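Local coordinates for protein peptidase (Yersinia bercovieri, PDB 5NYW) that is the ancestral beta-subunit Anbu, a proteasome-like member of the Ntn-hydrolase family whose biological function remains unknown, at residues C3-A15 with L162-A175. Sequence-based numbering, arbitrary orientation.
Unlike the reference sequence in segment 3-15: Ala13 (reference Val).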
loop_
_atom_site.group_PDB
_atom_site.type_symbol
_atom_site.label_atom_id
_atom_site.label_comp_id
_atom_site.label_asym_id
_atom_site.label_seq_id
_atom_site.Cartn_x
_atom_site.Cartn_y
_atom_site.Cartn_z
ATOM N N CYS L 3 -1.345 -6.436 -42.349
ATOM C CA CYS L 3 -2.692 -5.984 -42.668
ATOM C C CYS L 3 -2.707 -4.487 -42.945
ATOM O O CYS L 3 -1.983 -3.728 -42.313
ATOM C CB CYS L 3 -3.668 -6.313 -41.529
ATOM S SG CYS L 3 -3.740 -8.069 -41.007
ATOM N N VAL L 4 -3.516 -4.063 -43.908
ATOM C CA VAL L 4 -3.652 -2.639 -44.186
ATOM C C VAL L 4 -5.126 -2.309 -44.398
ATOM O O VAL L 4 -5.891 -3.112 -44.932
ATOM C CB VAL L 4 -2.788 -2.183 -45.423
ATOM C CG1 VAL L 4 -3.128 -2.972 -46.694
ATOM C CG2 VAL L 4 -2.919 -0.668 -45.667
ATOM N N ALA L 5 -5.525 -1.129 -43.944
ATOM C CA ALA L 5 -6.878 -0.658 -44.171
ATOM C C ALA L 5 -6.818 0.798 -44.571
ATOM O O ALA L 5 -6.054 1.566 -44.007
ATOM C CB ALA L 5 -7.729 -0.852 -42.929
ATOM N N MET L 6 -7.640 1.171 -45.539
ATOM C CA MET L 6 -7.648 2.518 -46.075
ATOM C C MET L 6 -9.046 3.126 -46.007
ATOM O O MET L 6 -10.024 2.483 -46.399
ATOM C CB MET L 6 -7.159 2.518 -47.527
ATOM C CG MET L 6 -5.779 1.939 -47.728
ATOM S SD MET L 6 -5.443 1.512 -49.448
ATOM C CE MET L 6 -3.705 1.088 -49.389
ATOM N N ARG L 7 -9.142 4.342 -45.477
ATOM C CA ARG L 7 -10.403 5.080 -45.472
ATOM C C ARG L 7 -10.375 6.245 -46.451
ATOM O O ARG L 7 -9.670 7.228 -46.229
ATOM C CB ARG L 7 -10.729 5.595 -44.072
ATOM C CG ARG L 7 -11.982 6.453 -43.985
ATOM C CD ARG L 7 -12.128 7.017 -42.582
ATOM N NE ARG L 7 -13.195 8.013 -42.464
ATOM C CZ ARG L 7 -13.013 9.330 -42.539
ATOM N NH1 ARG L 7 -14.049 10.138 -42.413
ATOM N NH2 ARG L 7 -11.797 9.838 -42.725
ATOM N N LEU L 8 -11.185 6.145 -47.501
ATOM C CA LEU L 8 -11.229 7.138 -48.568
ATOM C C LEU L 8 -12.595 7.788 -48.590
ATOM O O LEU L 8 -13.479 7.372 -47.848
ATOM C CB LEU L 8 -10.939 6.498 -49.917
ATOM C CG LEU L 8 -9.800 5.491 -49.878
ATOM C CD1 LEU L 8 -10.058 4.421 -50.907
ATOM C CD2 LEU L 8 -8.469 6.193 -50.107
ATOM N N SER L 9 -12.760 8.815 -49.419
ATOM C CA SER L 9 -14.037 9.518 -49.504
ATOM C C SER L 9 -15.174 8.619 -49.996
ATOM O O SER L 9 -16.325 8.776 -49.572
ATOM C CB SER L 9 -13.908 10.754 -50.398
ATOM O OG SER L 9 -13.426 10.414 -51.680
ATOM N N SER L 10 -14.853 7.695 -50.898
ATOM C CA SER L 10 -15.863 6.839 -51.526
ATOM C C SER L 10 -16.048 5.456 -50.880
ATOM O O SER L 10 -16.944 4.710 -51.270
ATOM C CB SER L 10 -15.535 6.673 -53.017
ATOM O OG SER L 10 -14.172 6.346 -53.217
ATOM N N GLY L 11 -15.203 5.107 -49.915
ATOM C CA GLY L 11 -15.283 3.808 -49.260
ATOM C C GLY L 11 -14.025 3.356 -48.524
ATOM O O GLY L 11 -13.076 4.124 -48.343
ATOM N N LEU L 12 -14.001 2.084 -48.143
ATOM C CA LEU L 12 -12.864 1.505 -47.439
ATOM C C LEU L 12 -12.240 0.358 -48.227
ATOM O O LEU L 12 -12.939 -0.381 -48.926
ATOM C CB LEU L 12 -13.286 1.004 -46.057
ATOM C CG LEU L 12 -13.615 1.973 -44.929
ATOM C CD1 LEU L 12 -14.868 1.540 -44.264
ATOM C CD2 LEU L 12 -12.490 1.875 -43.932
ATOM N N ALA L 13 -10.919 0.230 -48.126
ATOM C CA ALA L 13 -10.205 -0.902 -48.710
ATOM C C ALA L 13 -9.425 -1.644 -47.623
ATOM O O ALA L 13 -8.763 -1.026 -46.788
ATOM C CB ALA L 13 -9.260 -0.434 -49.847
ATOM N N PHE L 14 -9.496 -2.970 -47.632
ATOM C CA PHE L 14 -8.777 -3.782 -46.648
ATOM C C PHE L 14 -7.885 -4.831 -47.296
ATOM O O PHE L 14 -8.276 -5.453 -48.293
ATOM C CB PHE L 14 -9.754 -4.491 -45.708
ATOM C CG PHE L 14 -10.721 -3.579 -45.030
ATOM C CD1 PHE L 14 -10.405 -2.993 -43.820
ATOM C CD2 PHE L 14 -11.947 -3.303 -45.594
ATOM C CE1 PHE L 14 -11.292 -2.144 -43.182
ATOM C CE2 PHE L 14 -12.845 -2.457 -44.951
ATOM C CZ PHE L 14 -12.516 -1.879 -43.751
ATOM N N ALA L 15 -6.704 -5.060 -46.725
ATOM C CA ALA L 15 -5.871 -6.182 -47.182
ATOM C C ALA L 15 -5.089 -6.859 -46.051
ATOM O O ALA L 15 -4.413 -6.201 -45.258
ATOM C CB ALA L 15 -4.931 -5.717 -48.245
ATOM N N LEU L 162 -1.356 7.035 -52.398
ATOM C CA LEU L 162 -2.661 7.070 -51.734
ATOM C C LEU L 162 -2.907 8.427 -51.082
ATOM O O LEU L 162 -2.015 9.000 -50.447
ATOM C CB LEU L 162 -2.794 5.960 -50.673
ATOM C CG LEU L 162 -4.217 5.760 -50.093
ATOM C CD1 LEU L 162 -5.129 4.972 -51.036
ATOM C CD2 LEU L 162 -4.238 5.123 -48.703
ATOM N N SER L 163 -4.115 8.948 -51.289
ATOM C CA SER L 163 -4.622 10.129 -50.596
ATOM C C SER L 163 -6.103 9.884 -50.346
ATOM O O SER L 163 -6.677 8.946 -50.911
ATOM C CB SER L 163 -4.388 11.407 -51.403
ATOM O OG SER L 163 -5.041 11.351 -52.658
ATOM N N TYR L 164 -6.730 10.720 -49.524
ATOM C CA TYR L 164 -8.141 10.533 -49.150
ATOM C C TYR L 164 -9.071 10.431 -50.366
ATOM O O TYR L 164 -10.117 9.777 -50.313
ATOM C CB TYR L 164 -8.586 11.680 -48.233
ATOM C CG TYR L 164 -9.995 11.589 -47.680
ATOM C CD1 TYR L 164 -10.321 10.645 -46.712
ATOM C CD2 TYR L 164 -11.001 12.470 -48.107
ATOM C CE1 TYR L 164 -11.609 10.570 -46.185
ATOM C CE2 TYR L 164 -12.295 12.391 -47.595
ATOM C CZ TYR L 164 -12.591 11.440 -46.631
ATOM O OH TYR L 164 -13.865 11.355 -46.102
ATOM N N ASP L 165 -8.675 11.062 -51.468
ATOM C CA ASP L 165 -9.530 11.135 -52.653
ATOM C C ASP L 165 -9.240 10.073 -53.713
ATOM O O ASP L 165 -9.882 10.062 -54.754
ATOM C CB ASP L 165 -9.403 12.521 -53.285
ATOM C CG ASP L 165 -10.050 13.600 -52.445
ATOM O OD1 ASP L 165 -11.210 13.413 -52.014
ATOM O OD2 ASP L 165 -9.388 14.629 -52.201
ATOM N N THR L 166 -8.301 9.173 -53.441
ATOM C CA THR L 166 -8.020 8.067 -54.345
ATOM C C THR L 166 -9.268 7.213 -54.476
ATOM O O THR L 166 -9.840 6.795 -53.477
ATOM C CB THR L 166 -6.844 7.168 -53.830
ATOM O OG1 THR L 166 -5.642 7.935 -53.711
ATOM C CG2 THR L 166 -6.584 5.984 -54.762
ATOM N N PRO L 167 -9.697 6.945 -55.708
ATOM C CA PRO L 167 -10.843 6.057 -55.942
ATOM C C PRO L 167 -10.576 4.638 -55.421
ATOM O O PRO L 167 -9.410 4.239 -55.348
ATOM C CB PRO L 167 -11.001 6.070 -57.468
ATOM C CG PRO L 167 -9.755 6.679 -58.002
ATOM C CD PRO L 167 -9.229 7.590 -56.943
ATOM N N LEU L 168 -11.628 3.914 -55.038
ATOM C CA LEU L 168 -11.483 2.590 -54.433
ATOM C C LEU L 168 -10.636 1.587 -55.213
ATOM O O LEU L 168 -9.825 0.886 -54.611
ATOM C CB LEU L 168 -12.849 1.956 -54.162
ATOM C CG LEU L 168 -13.468 2.186 -52.783
ATOM C CD1 LEU L 168 -13.222 3.589 -52.289
ATOM C CD2 LEU L 168 -14.954 1.866 -52.796
ATOM N N ASP L 169 -10.818 1.486 -56.527
ATOM C CA ASP L 169 -10.062 0.478 -57.276
ATOM C C ASP L 169 -8.567 0.757 -57.229
ATOM O O ASP L 169 -7.764 -0.172 -57.128
ATOM C CB ASP L 169 -10.538 0.387 -58.715
ATOM C CG ASP L 169 -11.830 -0.374 -58.839
ATOM O OD1 ASP L 169 -12.400 -0.743 -57.789
ATOM O OD2 ASP L 169 -12.266 -0.620 -59.983
ATOM N N GLN L 170 -8.198 2.032 -57.255
ATOM C CA GLN L 170 -6.798 2.391 -57.170
ATOM C C GLN L 170 -6.260 2.136 -55.762
ATOM O O GLN L 170 -5.079 1.824 -55.595
ATOM C CB GLN L 170 -6.584 3.853 -57.552
ATOM C CG GLN L 170 -6.845 4.187 -59.002
ATOM C CD GLN L 170 -6.361 5.586 -59.333
ATOM O OE1 GLN L 170 -6.016 6.363 -58.442
ATOM N NE2 GLN L 170 -6.310 5.909 -60.620
ATOM N N ALA L 171 -7.109 2.299 -54.749
ATOM C CA ALA L 171 -6.707 1.995 -53.373
ATOM C C ALA L 171 -6.420 0.513 -53.184
ATOM O O ALA L 171 -5.431 0.122 -52.568
ATOM C CB ALA L 171 -7.761 2.437 -52.413
ATOM N N MET L 172 -7.286 -0.321 -53.730
ATOM C CA MET L 172 -7.054 -1.743 -53.635
ATOM C C MET L 172 -5.794 -2.111 -54.419
ATOM O O MET L 172 -4.984 -2.911 -53.942
ATOM C CB MET L 172 -8.256 -2.529 -54.153
ATOM C CG MET L 172 -8.023 -4.041 -54.111
ATOM S SD MET L 172 -7.528 -4.645 -52.465
ATOM C CE MET L 172 -9.055 -4.468 -51.561
ATOM N N GLN L 173 -5.601 -1.487 -55.582
ATOM C CA GLN L 173 -4.367 -1.699 -56.361
ATOM C C GLN L 173 -3.126 -1.339 -55.565
ATOM O O GLN L 173 -2.148 -2.087 -55.543
ATOM C CB GLN L 173 -4.359 -0.878 -57.652
ATOM C CG GLN L 173 -5.208 -1.449 -58.757
ATOM C CD GLN L 173 -5.222 -0.574 -59.997
ATOM O OE1 GLN L 173 -5.205 0.651 -59.912
ATOM N NE2 GLN L 173 -5.207 -1.211 -61.161
ATOM N N CYS L 174 -3.192 -0.207 -54.880
ATOM C CA CYS L 174 -2.101 0.237 -54.036
ATOM C C CYS L 174 -1.821 -0.784 -52.923
ATOM O O CYS L 174 -0.668 -1.139 -52.692
ATOM C CB CYS L 174 -2.434 1.610 -53.459
ATOM S SG CYS L 174 -1.241 2.241 -52.290
ATOM N N ALA L 175 -2.873 -1.286 -52.272
ATOM C CA ALA L 175 -2.725 -2.310 -51.235
ATOM C C ALA L 175 -2.046 -3.578 -51.778
ATOM O O ALA L 175 -1.178 -4.137 -51.107
ATOM C CB ALA L 175 -4.089 -2.665 -50.617
HETATM O O HOH W 1 -14.650 8.964 -45.704
#
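Met6 and Leu8 reach from the N-terminal beta hairpin onto helix 168-175, converging on Ala171. Leu8 CD1 lies 3.4 Å from Ala171 CB and also reaches Leu168 CD1, while CD2 packs on Leu162 CD1, the two leucines crossing at about a right angle. The Met6 chain runs extended beyond CG, carrying SD past Leu162 to Ala171 and CE on to Ala175 CB, 4.0 Å away. Strand 11-15 runs 19° from parallel to the helix, axes 8.2 Å apart at closest approach, with Ala13 CB on Ala171 CB and Ala15 CB on Ala175 CB. Leu168 CD1 reaches Gly11 N (3.4 Å).

Outside this buried core, Ser163, Asp165 and Pro167 are exposed. Ser9 N donates to Tyr164 O (3.0 Å) and sits over the centre of the Tyr164 ring. Chi1 of -176° swings that ring alongside Leu8 and Ser9, CE2 3.6 Å from Ser9 CB. Arg7 NH2 lies 3.5 Å from Tyr164 CE1, guanidinium tilted 40° to the ring, while NE bonds to Leu125 O.

In the alpha-beta-beta-alpha sandwich of the Ntn fold, strand 2-7 also pairs with strand 145-149, strand 193-199 touches Leu168 and Met172, helix 155-161 flanks Val4 and Cys174, and Leu241 of a neighbouring subunit packs on Met172.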